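Local coordinates for protein Blo t 1 allergen (Blomia tropicalis, PDB 5JT8) that probably hydrolyses peptide bonds as a papain-family cysteine protease, seen here with its inhibitory propeptide still attached, and is known as a mite allergen, at residues G64-E69 with V268-A273; E104-T109 with D237-Y242; N259-L264 with N301-G306. One frame throughout, in Å; residues are numbered along the deposited sequence.

Contact 1 of 3, residues G64-E69 with V268-A273; sequences GIDGVE and VLRGVA. With NO3 (nitrate ion), chain H.
Asp66 OD2 is held by Arg270 and by a water: Arg270 NE donates to it over 3.1 Å, and water 2 donates to Asp66 OD2 from 2.7 Å. The other carboxylate oxygen takes the shorter arm of the same salt bridge, Arg270 NH2 to Asp66 OD1 at 2.6 Å. The grip is therefore side-on, NE and NH2 each facing one oxygen, through its syn lone pair. With the planes only 11° apart, the carboxylate lies nearly in the plane of the guanidinium, at its edge. A bend at chi3 (-53°) in the otherwise extended arginine turns NE and NH2 onto the acid. Arginine suits this place because two neighbouring N-H groups match two oxygens and fix the rotation of both groups. Water 2 also accepts from Arg270 N at 3.0 Å, linking the acid to the backbone of its partner.

Beside the salt bridge, buried Val68 brings a methyl against the backbone: CG2, anti to its own carbonyl carbon, meets Val268 O at 3.3 Å, as a short branched side chain can pack closely there. Water 1 lies 2.7 Å from Val268 O and 3.0 Å from Asp66 O, bridging the backbones of the two segments. At Gly67 the positive phi (55°) suits glycine as the chain turns. A nitrate ion, probably from the crystallisation liquor, accepts from Ala273 N.

The propeptide chain here, between helices 42-62 and 80-88, runs past a loop like the prosegment-binding loop of procathepsins, with Glu69 hydrogen-bonded to Gly265 and Asn266. Strand 268-269 pairs in turn with strand 312-316, while Val268 packs on strand 294-300.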
ATOM      1  N   GLY A  64      -1.263 -21.061   9.894  1.00 50.72           N
ATOM      2  CA  GLY A  64      -2.049 -22.197   9.448  1.00 48.15           C
ATOM      3  C   GLY A  64      -3.504 -22.152   9.885  1.00 52.16           C
ATOM      4  O   GLY A  64      -4.348 -22.865   9.338  1.00 59.05           O
ATOM      5  N   ILE A  65      -3.807 -21.321  10.873  1.00 50.30           N
ATOM      6  CA  ILE A  65      -5.181 -21.194  11.343  1.00 54.75           C
ATOM      7  C   ILE A  65      -6.087 -20.712  10.216  1.00 57.90           C
ATOM      8  O   ILE A  65      -5.770 -19.733   9.523  1.00 60.05           O
ATOM      9  CB  ILE A  65      -5.288 -20.231  12.533  1.00 55.30           C
ATOM     10  CG1 ILE A  65      -4.450 -20.745  13.709  1.00 54.53           C
ATOM     11  CG2 ILE A  65      -6.751 -20.037  12.929  1.00 59.93           C
ATOM     12  CD1 ILE A  65      -4.748 -22.163  14.104  1.00 61.06           C
ATOM     13  N   ASP A  66      -7.196 -21.427  10.027  1.00 56.55           N
ATOM     14  CA  ASP A  66      -8.164 -21.125   8.972  1.00 59.08           C
ATOM     15  C   ASP A  66      -7.486 -21.248   7.610  1.00 58.99           C
ATOM     16  O   ASP A  66      -7.880 -20.591   6.644  1.00 59.12           O
ATOM     17  CB  ASP A  66      -8.762 -19.726   9.161  1.00 58.13           C
ATOM     18  CG  ASP A  66     -10.056 -19.532   8.394  1.00 64.01           C
ATOM     19  OD1 ASP A  66     -10.913 -20.442   8.432  1.00 60.27           O
ATOM     20  OD2 ASP A  66     -10.212 -18.466   7.749  1.00 65.82           O
ATOM     21  N   GLY A  67      -6.461 -22.099   7.554  1.00 56.40           N
ATOM     22  CA  GLY A  67      -5.659 -22.274   6.359  1.00 54.91           C
ATOM     23  C   GLY A  67      -5.074 -20.973   5.842  1.00 53.51           C
ATOM     24  O   GLY A  67      -5.190 -20.666   4.664  1.00 52.96           O
ATOM     25  N   VAL A  68      -4.469 -20.189   6.726  1.00 51.60           N
ATOM     26  CA  VAL A  68      -3.807 -18.960   6.310  1.00 49.22           C
ATOM     27  C   VAL A  68      -2.392 -18.954   6.852  1.00 49.17           C
ATOM     28  O   VAL A  68      -2.165 -19.234   8.027  1.00 51.58           O
ATOM     29  CB  VAL A  68      -4.564 -17.703   6.786  1.00 47.31           C
ATOM     30  CG1 VAL A  68      -3.796 -16.455   6.417  1.00 50.01           C
ATOM     31  CG2 VAL A  68      -5.985 -17.662   6.188  1.00 42.62           C
ATOM     32  N   GLU A  69      -1.440 -18.659   5.980  1.00 45.15           N
ATOM     33  CA  GLU A  69      -0.038 -18.625   6.354  1.00 49.99           C
ATOM     34  C   GLU A  69       0.343 -17.271   6.940  1.00 49.73           C
ATOM     35  O   GLU A  69      -0.019 -16.231   6.382  1.00 40.55           O
ATOM     36  CB  GLU A  69       0.823 -18.928   5.136  1.00 58.39           C
ATOM     37  CG  GLU A  69       2.313 -18.808   5.366  1.00 63.11           C
ATOM     38  CD  GLU A  69       3.093 -18.872   4.061  1.00 66.21           C
ATOM     39  OE1 GLU A  69       2.537 -18.460   3.019  1.00 63.04           O
ATOM     40  OE2 GLU A  69       4.252 -19.337   4.076  1.00 68.41           O
ATOM     41  N   VAL A 268      -6.442 -16.749   2.302  1.00 36.33           N
ATOM     42  CA  VAL A 268      -7.397 -15.648   2.293  1.00 37.70           C
ATOM     43  C   VAL A 268      -7.714 -15.214   3.716  1.00 38.72           C
ATOM     44  O   VAL A 268      -8.256 -15.982   4.514  1.00 37.61           O
ATOM     45  CB  VAL A 268      -8.709 -16.006   1.575  1.00 39.74           C
ATOM     46  CG1 VAL A 268      -9.658 -14.815   1.638  1.00 37.69           C
ATOM     47  CG2 VAL A 268      -8.428 -16.394   0.143  1.00 42.68           C
ATOM     48  N   LEU A 269      -7.350 -13.982   4.027  1.00 41.42           N
ATOM     49  CA  LEU A 269      -7.611 -13.411   5.333  1.00 42.29           C
ATOM     50  C   LEU A 269      -9.099 -13.158   5.505  1.00 37.67           C
ATOM     51  O   LEU A 269      -9.664 -12.270   4.861  1.00 36.27           O
ATOM     52  CB  LEU A 269      -6.813 -12.113   5.506  1.00 40.42           C
ATOM     53  CG  LEU A 269      -6.643 -11.607   6.938  1.00 49.99           C
ATOM     54  CD1 LEU A 269      -6.037 -12.705   7.824  1.00 52.71           C
ATOM     55  CD2 LEU A 269      -5.771 -10.358   6.955  1.00 51.10           C
ATOM     56  N   ARG A 270      -9.729 -13.946   6.369  1.00 35.65           N
ATOM     57  CA  ARG A 270     -11.151 -13.812   6.666  1.00 42.42           C
ATOM     58  C   ARG A 270     -11.377 -13.319   8.091  1.00 46.67           C
ATOM     59  O   ARG A 270     -10.527 -13.511   8.961  1.00 42.07           O
ATOM     60  CB  ARG A 270     -11.884 -15.151   6.495  1.00 43.50           C
ATOM     61  CG  ARG A 270     -11.943 -15.702   5.087  1.00 47.56           C
ATOM     62  CD  ARG A 270     -12.959 -16.846   5.018  1.00 43.10           C
ATOM     63  NE  ARG A 270     -12.688 -17.861   6.028  1.00 48.96           N
ATOM     64  CZ  ARG A 270     -13.464 -18.919   6.256  1.00 56.64           C
ATOM     65  NH1 ARG A 270     -14.570 -19.104   5.543  1.00 53.30           N
ATOM     66  NH2 ARG A 270     -13.131 -19.791   7.197  1.00 59.52           N
ATOM     67  N   GLY A 271     -12.536 -12.704   8.325  1.00 42.70           N
ATOM     68  CA  GLY A 271     -12.953 -12.315   9.662  1.00 40.30           C
ATOM     69  C   GLY A 271     -12.061 -11.325  10.399  1.00 40.40           C
ATOM     70  O   GLY A 271     -12.031 -11.316  11.618  1.00 40.87           O
ATOM     71  N   VAL A 272     -11.333 -10.484   9.676  1.00 33.20           N
ATOM     72  CA  VAL A 272     -10.481  -9.502  10.342  1.00 36.27           C
ATOM     73  C   VAL A 272     -11.032  -8.074  10.220  1.00 35.88           C
ATOM     74  O   VAL A 272     -11.295  -7.587   9.106  1.00 33.63           O
ATOM     75  CB  VAL A 272      -9.033  -9.541   9.784  1.00 43.22           C
ATOM     76  CG1 VAL A 272      -8.233  -8.360  10.291  1.00 41.08           C
ATOM     77  CG2 VAL A 272      -8.354 -10.847  10.154  1.00 33.44           C
ATOM     78  N   ALA A 273     -11.227  -7.437  11.377  1.00 34.23           N
ATOM     79  CA  ALA A 273     -11.443  -5.992  11.483  1.00 33.78           C
ATOM     80  C   ALA A 273     -12.532  -5.483  10.558  1.00 35.20           C
ATOM     81  O   ALA A 273     -12.285  -4.626   9.714  1.00 37.87           O
ATOM     82  CB  ALA A 273     -10.132  -5.243  11.200  1.00 31.55           C
TER
HETATM   83  N   NO3 H 405      -9.232  -8.171  14.124  1.00 74.39           N
HETATM   84  O1  NO3 H 405     -10.281  -8.876  13.997  1.00 74.42           O
HETATM   85  O2  NO3 H 405      -9.294  -6.922  13.920  1.00 80.87           O
HETATM   86  O3  NO3 H 405      -8.129  -8.702  14.457  1.00 59.79           O
HETATM   87  O   HOH W   1      -8.978 -18.624   4.607  1.00 44.39           O
HETATM   88  O   HOH W   2      -8.699 -16.209   8.000  1.00 44.65           O

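Contact 2 of 3, residues E104-T109 with D237-Y242; sequences EPLINT and DEDVMY
Leu106 lays its side chain along Asp239, the two running antiparallel, side by side. Its CB lies 3.9 Å from Asp239 OD1, and CG comes over the carboxylate carbon, 3.6 Å from Asp239 CG. CG stands beside the backbone N of Leu106 (chi1 -52°), which carries the branch on towards the helix. There CD1 reaches the helix backbone, 3.5 Å from Asp239 O, and touches the aromatic ring of Tyr242 at CD2, 4.2 Å away. A leucine is long enough to cover Asp239 and still reach the Tyr242 ring with its CD1 methyl.

Helix 237-247 belongs to the barrel-like half of the papain fold, and the loop lies between helix 94-100 and strand 117-118, probably part of the link between propeptide and protease. Asp239 suits this helix face because its carboxylate can receive the loop's backbone: Leu106 N donates to Asp239 OD2 at 3.1 Å and 157°, arriving from above the carboxylate plane, 53° out of it. The CB of Pro105 also lies against OD2. The second oxygen, Asp239 OD1, accepts from Tyr110 OH, and water 3 sits 2.8 Å from it and 2.7 Å from Leu106 O. Tyr110 also stacks its ring on that of Tyr242.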
ATOM      1  N   GLU A 104     -21.427  10.737  -3.475  1.00 29.07           N
ATOM      2  CA  GLU A 104     -22.449   9.798  -3.925  1.00 31.70           C
ATOM      3  C   GLU A 104     -21.826   8.505  -4.416  1.00 31.92           C
ATOM      4  O   GLU A 104     -20.661   8.506  -4.808  1.00 31.65           O
ATOM      5  CB  GLU A 104     -23.285  10.424  -5.047  1.00 31.34           C
ATOM      6  CG  GLU A 104     -24.122  11.597  -4.593  1.00 27.70           C
ATOM      7  CD  GLU A 104     -25.090  11.222  -3.504  1.00 33.60           C
ATOM      8  OE1 GLU A 104     -25.702  10.135  -3.596  1.00 36.40           O
ATOM      9  OE2 GLU A 104     -25.241  12.015  -2.550  1.00 34.23           O
ATOM     10  N   PRO A 105     -22.607   7.400  -4.419  1.00 31.60           N
ATOM     11  CA  PRO A 105     -22.122   6.180  -5.077  1.00 26.87           C
ATOM     12  C   PRO A 105     -22.035   6.409  -6.576  1.00 32.10           C
ATOM     13  O   PRO A 105     -22.529   7.439  -7.034  1.00 30.47           O
ATOM     14  CB  PRO A 105     -23.196   5.124  -4.756  1.00 30.18           C
ATOM     15  CG  PRO A 105     -24.135   5.760  -3.807  1.00 38.12           C
ATOM     16  CD  PRO A 105     -23.979   7.245  -3.900  1.00 27.26           C
ATOM     17  N   LEU A 106     -21.428   5.484  -7.317  1.00 28.60           N
ATOM     18  CA  LEU A 106     -21.478   5.531  -8.776  1.00 28.43           C
ATOM     19  C   LEU A 106     -22.915   5.510  -9.269  1.00 32.49           C
ATOM     20  O   LEU A 106     -23.791   4.919  -8.623  1.00 28.93           O
ATOM     21  CB  LEU A 106     -20.731   4.355  -9.387  1.00 22.53           C
ATOM     22  CG  LEU A 106     -19.294   4.175  -8.879  1.00 24.62           C
ATOM     23  CD1 LEU A 106     -18.652   2.970  -9.545  1.00 22.91           C
ATOM     24  CD2 LEU A 106     -18.469   5.440  -9.122  1.00 25.20           C
ATOM     25  N   ILE A 107     -23.154   6.150 -10.410  1.00 32.64           N
ATOM     26  CA  ILE A 107     -24.416   5.976 -11.122  1.00 26.80           C
ATOM     27  C   ILE A 107     -24.596   4.469 -11.344  1.00 35.34           C
ATOM     28  O   ILE A 107     -23.723   3.799 -11.910  1.00 34.84           O
ATOM     29  CB  ILE A 107     -24.443   6.760 -12.466  1.00 25.80           C
ATOM     30  CG1 ILE A 107     -24.548   8.270 -12.190  1.00 29.22           C
ATOM     31  CG2 ILE A 107     -25.593   6.289 -13.352  1.00 25.92           C
ATOM     32  CD1 ILE A 107     -24.174   9.132 -13.401  1.00 30.34           C
ATOM     33  N   ASN A 108     -25.722   3.951 -10.866  1.00 39.41           N
ATOM     34  CA  ASN A 108     -25.855   2.524 -10.560  1.00 56.29           C
ATOM     35  C   ASN A 108     -26.423   1.718 -11.704  1.00 58.75           C
ATOM     36  O   ASN A 108     -27.319   0.888 -11.511  1.00 63.29           O
ATOM     37  CB  ASN A 108     -26.737   2.332  -9.317  1.00 67.43           C
ATOM     38  CG  ASN A 108     -26.601   0.941  -8.708  1.00 78.28           C
ATOM     39  OD1 ASN A 108     -25.495   0.406  -8.590  1.00 76.69           O
ATOM     40  ND2 ASN A 108     -27.732   0.346  -8.327  1.00 83.64           N
ATOM     41  N   THR A 109     -25.897   1.946 -12.897  1.00 53.19           N
ATOM     42  CA  THR A 109     -26.491   1.337 -14.071  1.00 65.08           C
ATOM     43  C   THR A 109     -25.543   0.405 -14.815  1.00 66.62           C
ATOM     44  O   THR A 109     -25.864  -0.057 -15.911  1.00 71.46           O
ATOM     45  CB  THR A 109     -26.985   2.410 -15.035  1.00 71.46           C
ATOM     46  OG1 THR A 109     -25.869   3.200 -15.470  1.00 71.97           O
ATOM     47  CG2 THR A 109     -28.022   3.309 -14.344  1.00 70.57           C
ATOM     48  N   ASP A 237     -18.581  -2.754  -2.399  1.00 23.95           N
ATOM     49  CA  ASP A 237     -17.640  -3.616  -3.110  1.00 23.73           C
ATOM     50  C   ASP A 237     -17.853  -3.484  -4.617  1.00 22.24           C
ATOM     51  O   ASP A 237     -16.912  -3.401  -5.397  1.00 23.13           O
ATOM     52  CB  ASP A 237     -17.825  -5.089  -2.681  1.00 23.88           C
ATOM     53  CG  ASP A 237     -17.305  -5.373  -1.273  1.00 34.70           C
ATOM     54  OD1 ASP A 237     -16.728  -4.458  -0.632  1.00 29.95           O
ATOM     55  OD2 ASP A 237     -17.447  -6.535  -0.812  1.00 37.92           O
ATOM     56  N   GLU A 238     -19.122  -3.499  -5.005  1.00 22.14           N
ATOM     57  CA  GLU A 238     -19.527  -3.398  -6.398  1.00 25.54           C
ATOM     58  C   GLU A 238     -18.995  -2.124  -7.090  1.00 20.68           C
ATOM     59  O   GLU A 238     -18.473  -2.201  -8.208  1.00 24.99           O
ATOM     60  CB  GLU A 238     -21.064  -3.451  -6.504  1.00 26.97           C
ATOM     61  CG  GLU A 238     -21.697  -4.785  -6.120  1.00 45.72           C
ATOM     62  CD  GLU A 238     -21.413  -5.224  -4.667  1.00 59.28           C
ATOM     63  OE1 GLU A 238     -21.637  -4.434  -3.702  1.00 45.86           O
ATOM     64  OE2 GLU A 238     -20.957  -6.380  -4.501  1.00 70.39           O
ATOM     65  N   ASP A 239     -19.153  -0.971  -6.452  1.00 23.62           N
ATOM     66  CA  ASP A 239     -18.586   0.271  -6.995  1.00 29.63           C
ATOM     67  C   ASP A 239     -17.079   0.115  -7.189  1.00 27.66           C
ATOM     68  O   ASP A 239     -16.527   0.455  -8.239  1.00 24.68           O
ATOM     69  CB  ASP A 239     -18.874   1.475  -6.075  1.00 25.68           C
ATOM     70  CG  ASP A 239     -20.282   2.007  -6.236  1.00 29.00           C
ATOM     71  OD1 ASP A 239     -21.044   1.369  -6.969  1.00 30.15           O
ATOM     72  OD2 ASP A 239     -20.640   3.047  -5.623  1.00 26.07           O
ATOM     73  N   VAL A 240     -16.422  -0.413  -6.161  1.00 31.06           N
ATOM     74  CA  VAL A 240     -14.974  -0.568  -6.193  1.00 27.36           C
ATOM     75  C   VAL A 240     -14.572  -1.502  -7.321  1.00 25.26           C
ATOM     76  O   VAL A 240     -13.700  -1.154  -8.105  1.00 21.53           O
ATOM     77  CB  VAL A 240     -14.424  -1.080  -4.853  1.00 24.51           C
ATOM     78  CG1 VAL A 240     -12.938  -1.348  -4.974  1.00 19.67           C
ATOM     79  CG2 VAL A 240     -14.682  -0.033  -3.769  1.00 22.04           C
ATOM     80  N   MET A 241     -15.229  -2.661  -7.423  1.00 23.89           N
ATOM     81  CA  MET A 241     -14.943  -3.633  -8.490  1.00 24.52           C
ATOM     82  C   MET A 241     -15.170  -3.034  -9.868  1.00 28.65           C
ATOM     83  O   MET A 241     -14.364  -3.209 -10.787  1.00 26.07           O
ATOM     84  CB  MET A 241     -15.811  -4.906  -8.356  1.00 21.60           C
ATOM     85  CG  MET A 241     -15.562  -5.726  -7.087  1.00 32.65           C
ATOM     86  SD  MET A 241     -16.975  -6.778  -6.606  1.00 42.66           S
ATOM     87  CE  MET A 241     -16.934  -7.980  -7.900  1.00 30.45           C
ATOM     88  N   TYR A 242     -16.292  -2.353 -10.031  1.00 28.13           N
ATOM     89  CA  TYR A 242     -16.525  -1.670 -11.289  1.00 34.16           C
ATOM     90  C   TYR A 242     -15.464  -0.592 -11.609  1.00 32.31           C
ATOM     91  O   TYR A 242     -15.020  -0.458 -12.760  1.00 27.65           O
ATOM     92  CB  TYR A 242     -17.902  -1.035 -11.293  1.00 39.25           C
ATOM     93  CG  TYR A 242     -18.256  -0.641 -12.682  1.00 49.93           C
ATOM     94  CD1 TYR A 242     -18.578  -1.608 -13.629  1.00 58.11           C
ATOM     95  CD2 TYR A 242     -18.189   0.686 -13.081  1.00 58.02           C
ATOM     96  CE1 TYR A 242     -18.863  -1.256 -14.932  1.00 64.12           C
ATOM     97  CE2 TYR A 242     -18.480   1.054 -14.369  1.00 62.77           C
ATOM     98  CZ  TYR A 242     -18.824   0.084 -15.289  1.00 68.01           C
ATOM     99  OH  TYR A 242     -19.119   0.454 -16.578  1.00 73.63           O
TER
HETATM  100  O   HOH W   3     -23.584   2.523  -7.350  1.00 30.19           O

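Contact 3 of 3, residues N259-L264 with N301-G306; sequences NYFRNL and NSWGTG
Phe261 meets Trp303 in the main apolar contact, with Phe261 CE2 3.9 Å from Trp303 CH2. The indole atom lies at the edge of the phenyl ring, near its plane, and the ring planes are turned 68° apart with centroids 5.8 Å from one another. Phe261 reaches this far because CG is anti to the backbone N (chi1 -176°), swinging the ring out from the short helix 259-262. Large flat residues suit a wholly buried junction, and Trp307 joins them, meeting both rings.

The second kind of contact brings polar groups to aromatic rings. Asn301 ND2 is 3.8 Å from Phe261 CE2, the amide and phenyl planes 38° apart. The same nitrogen stands over one face of the Trp303 ring, 3.1 Å above its plane and offset toward the rim. A carbonyl oxygen, Arg262 O, lies 3.9 Å from CZ3 of the Trp303 indole.

Asn301, Ser302 and Trp303 form the Asn-Ser-Trp sequence familiar from papain, where the asparagine orients the active-site histidine under the cover of the tryptophan. The arrangement here is consistent with that: His281 NE2 donates to Asn301 OD1 and its ring stacks on Trp303. Asparagine suits the place because its amide can accept through OD1 while ND2 faces the rings.

Hydrogen bonds fix the amide and close the helix end. Ser302 N donates to Asn301 OD1 at 2.7 Å, a second grip on that oxygen that limits rotation of the amide. At the helix end Asn259 O accepts from Asn263 N and also from Asn263 ND2, the latter at 3.1 Å. Phe261 O receives Leu264 N and the indole NE1 of Trp307. The CB of Arg262 is directed away from 301-306, and its guanidinium donates to Met78 O and Tyr75 O of the propeptide.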
ATOM      1  N   ASN A 259      -2.186  -7.159  13.112  1.00 41.09           N
ATOM      2  CA  ASN A 259      -1.298  -8.324  13.207  1.00 43.25           C
ATOM      3  C   ASN A 259      -1.472  -9.321  12.079  1.00 41.46           C
ATOM      4  O   ASN A 259      -0.494  -9.808  11.521  1.00 47.43           O
ATOM      5  CB  ASN A 259      -1.505  -9.044  14.540  1.00 56.98           C
ATOM      6  CG  ASN A 259      -0.682  -8.447  15.655  1.00 64.77           C
ATOM      7  OD1 ASN A 259       0.475  -8.086  15.452  1.00 66.64           O
ATOM      8  ND2 ASN A 259      -1.276  -8.334  16.842  1.00 70.78           N
ATOM      9  N   TYR A 260      -2.720  -9.609  11.731  1.00 41.40           N
ATOM     10  CA  TYR A 260      -3.017 -10.591  10.689  1.00 42.00           C
ATOM     11  C   TYR A 260      -2.566 -10.091   9.318  1.00 36.60           C
ATOM     12  O   TYR A 260      -1.941 -10.821   8.547  1.00 38.79           O
ATOM     13  CB  TYR A 260      -4.517 -10.919  10.674  1.00 43.03           C
ATOM     14  CG  TYR A 260      -5.001 -11.562  11.961  1.00 52.23           C
ATOM     15  CD1 TYR A 260      -5.372 -10.784  13.054  1.00 57.71           C
ATOM     16  CD2 TYR A 260      -5.076 -12.945  12.090  1.00 54.17           C
ATOM     17  CE1 TYR A 260      -5.809 -11.364  14.236  1.00 54.62           C
ATOM     18  CE2 TYR A 260      -5.503 -13.533  13.272  1.00 52.79           C
ATOM     19  CZ  TYR A 260      -5.871 -12.738  14.339  1.00 53.80           C
ATOM     20  OH  TYR A 260      -6.301 -13.312  15.515  1.00 54.12           O
ATOM     21  N   PHE A 261      -2.883  -8.845   9.006  1.00 33.03           N
ATOM     22  CA  PHE A 261      -2.450  -8.295   7.733  1.00 38.39           C
ATOM     23  C   PHE A 261      -0.931  -8.154   7.710  1.00 40.26           C
ATOM     24  O   PHE A 261      -0.277  -8.493   6.720  1.00 39.46           O
ATOM     25  CB  PHE A 261      -3.106  -6.942   7.452  1.00 31.04           C
ATOM     26  CG  PHE A 261      -2.760  -6.402   6.105  1.00 36.09           C
ATOM     27  CD1 PHE A 261      -3.464  -6.821   4.978  1.00 34.82           C
ATOM     28  CD2 PHE A 261      -1.692  -5.530   5.945  1.00 30.30           C
ATOM     29  CE1 PHE A 261      -3.136  -6.347   3.726  1.00 34.17           C
ATOM     30  CE2 PHE A 261      -1.349  -5.062   4.697  1.00 32.96           C
ATOM     31  CZ  PHE A 261      -2.074  -5.462   3.584  1.00 36.12           C
ATOM     32  N   ARG A 262      -0.384  -7.652   8.815  1.00 41.72           N
ATOM     33  CA  ARG A 262       1.061  -7.463   8.985  1.00 46.47           C
ATOM     34  C   ARG A 262       1.889  -8.678   8.577  1.00 43.57           C
ATOM     35  O   ARG A 262       2.873  -8.567   7.836  1.00 39.86           O
ATOM     36  CB  ARG A 262       1.354  -7.110  10.444  1.00 55.23           C
ATOM     37  CG  ARG A 262       2.785  -6.778  10.770  1.00 56.56           C
ATOM     38  CD  ARG A 262       2.875  -6.241  12.196  1.00 55.05           C
ATOM     39  NE  ARG A 262       4.257  -6.101  12.634  1.00 55.72           N
ATOM     40  CZ  ARG A 262       4.626  -5.651  13.828  1.00 53.46           C
ATOM     41  NH1 ARG A 262       3.711  -5.289  14.719  1.00 47.73           N
ATOM     42  NH2 ARG A 262       5.915  -5.569  14.126  1.00 58.17           N
ATOM     43  N   ASN A 263       1.476  -9.844   9.049  1.00 43.88           N
ATOM     44  CA  ASN A 263       2.271 -11.048   8.853  1.00 41.87           C
ATOM     45  C   ASN A 263       1.732 -11.968   7.788  1.00 43.39           C
ATOM     46  O   ASN A 263       2.180 -13.110   7.676  1.00 37.85           O
ATOM     47  CB  ASN A 263       2.383 -11.809  10.166  1.00 37.07           C
ATOM     48  CG  ASN A 263       3.198 -11.063  11.180  1.00 41.98           C
ATOM     49  OD1 ASN A 263       4.427 -11.047  11.105  1.00 50.09           O
ATOM     50  ND2 ASN A 263       2.525 -10.423  12.129  1.00 40.16           N
ATOM     51  N   LEU A 264       0.777 -11.467   7.005  1.00 45.29           N
ATOM     52  CA  LEU A 264       0.118 -12.275   5.981  1.00 44.00           C
ATOM     53  C   LEU A 264       1.099 -12.924   5.007  1.00 43.64           C
ATOM     54  O   LEU A 264       2.003 -12.264   4.502  1.00 44.27           O
ATOM     55  CB  LEU A 264      -0.882 -11.417   5.202  1.00 42.72           C
ATOM     56  CG  LEU A 264      -1.776 -12.124   4.183  1.00 44.18           C
ATOM     57  CD1 LEU A 264      -2.545 -13.257   4.850  1.00 42.08           C
ATOM     58  CD2 LEU A 264      -2.747 -11.124   3.554  1.00 42.43           C
ATOM     59  N   ASN A 301       0.887  -4.990  -2.454  1.00 25.52           N
ATOM     60  CA  ASN A 301       1.524  -4.331  -1.317  1.00 28.43           C
ATOM     61  C   ASN A 301       2.934  -3.879  -1.719  1.00 31.55           C
ATOM     62  O   ASN A 301       3.423  -4.258  -2.781  1.00 27.74           O
ATOM     63  CB  ASN A 301       1.555  -5.282  -0.114  1.00 26.64           C
ATOM     64  CG  ASN A 301       1.748  -4.564   1.218  1.00 29.76           C
ATOM     65  OD1 ASN A 301       2.042  -3.373   1.267  1.00 29.92           O
ATOM     66  ND2 ASN A 301       1.591  -5.305   2.309  1.00 33.16           N
ATOM     67  N   SER A 302       3.570  -3.066  -0.879  1.00 32.92           N
ATOM     68  CA  SER A 302       4.906  -2.544  -1.158  1.00 28.74           C
ATOM     69  C   SER A 302       5.915  -2.965  -0.086  1.00 37.39           C
ATOM     70  O   SER A 302       6.727  -2.155   0.382  1.00 29.42           O
ATOM     71  CB  SER A 302       4.864  -1.017  -1.270  1.00 27.20           C
ATOM     72  OG  SER A 302       4.272  -0.431  -0.113  1.00 34.64           O
ATOM     73  N   TRP A 303       5.864  -4.240   0.297  1.00 35.56           N
ATOM     74  CA  TRP A 303       6.737  -4.760   1.350  1.00 34.32           C
ATOM     75  C   TRP A 303       7.633  -5.898   0.850  1.00 31.40           C
ATOM     76  O   TRP A 303       8.032  -6.767   1.625  1.00 35.44           O
ATOM     77  CB  TRP A 303       5.910  -5.249   2.539  1.00 30.39           C
ATOM     78  CG  TRP A 303       5.172  -4.153   3.289  1.00 30.04           C
ATOM     79  CD1 TRP A 303       5.378  -2.812   3.195  1.00 29.57           C
ATOM     80  CD2 TRP A 303       4.130  -4.334   4.255  1.00 31.97           C
ATOM     81  NE1 TRP A 303       4.533  -2.144   4.039  1.00 29.22           N
ATOM     82  CE2 TRP A 303       3.746  -3.055   4.696  1.00 29.22           C
ATOM     83  CE3 TRP A 303       3.476  -5.456   4.780  1.00 34.61           C
ATOM     84  CZ2 TRP A 303       2.738  -2.858   5.647  1.00 32.55           C
ATOM     85  CZ3 TRP A 303       2.466  -5.262   5.723  1.00 31.08           C
ATOM     86  CH2 TRP A 303       2.111  -3.972   6.146  1.00 34.88           C
ATOM     87  N   GLY A 304       7.935  -5.889  -0.442  1.00 31.30           N
ATOM     88  CA  GLY A 304       8.782  -6.906  -1.035  1.00 36.27           C
ATOM     89  C   GLY A 304       8.016  -8.175  -1.361  1.00 33.37           C
ATOM     90  O   GLY A 304       6.886  -8.375  -0.906  1.00 33.79           O
ATOM     91  N   THR A 305       8.642  -9.041  -2.146  1.00 37.82           N
ATOM     92  CA  THR A 305       8.016 -10.294  -2.570  1.00 40.30           C
ATOM     93  C   THR A 305       7.964 -11.305  -1.428  1.00 41.60           C
ATOM     94  O   THR A 305       7.397 -12.384  -1.578  1.00 42.16           O
ATOM     95  CB  THR A 305       8.772 -10.932  -3.750  1.00 39.55           C
ATOM     96  OG1 THR A 305      10.122 -11.209  -3.354  1.00 43.80           O
ATOM     97  CG2 THR A 305       8.785 -10.001  -4.954  1.00 35.53           C
ATOM     98  N   GLY A 306       8.578 -10.960  -0.301  1.00 38.09           N
ATOM     99  CA  GLY A 306       8.623 -11.841   0.852  1.00 36.32           C
ATOM    100  C   GLY A 306       7.319 -11.830   1.637  1.00 37.33           C
ATOM    101  O   GLY A 306       7.047 -12.757   2.390  1.00 42.82           O
TER

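Overall arrangement
Contacts 1 and 3 are neighbours, their centres 13 Å apart on the same side of the chain's centre, and they touch: Leu269 CD1 lies 3.7 Å from Tyr260 CB, and Val68 packs on Leu264. Helix 259-262 of contact 3 is followed in the chain by strand 268-269 of contact 1, so one part of the protease chain touches both the propeptide and segment 301-306. Along the chain these two contacts interleave. Contact 2 lies apart, 27 Å from contact 1 and 28 Å from contact 3 between centres, where the probable link between propeptide and protease passes helix 237-247. Contacts 1 and 2 thus tie widely separated parts of the leading segment to the protease.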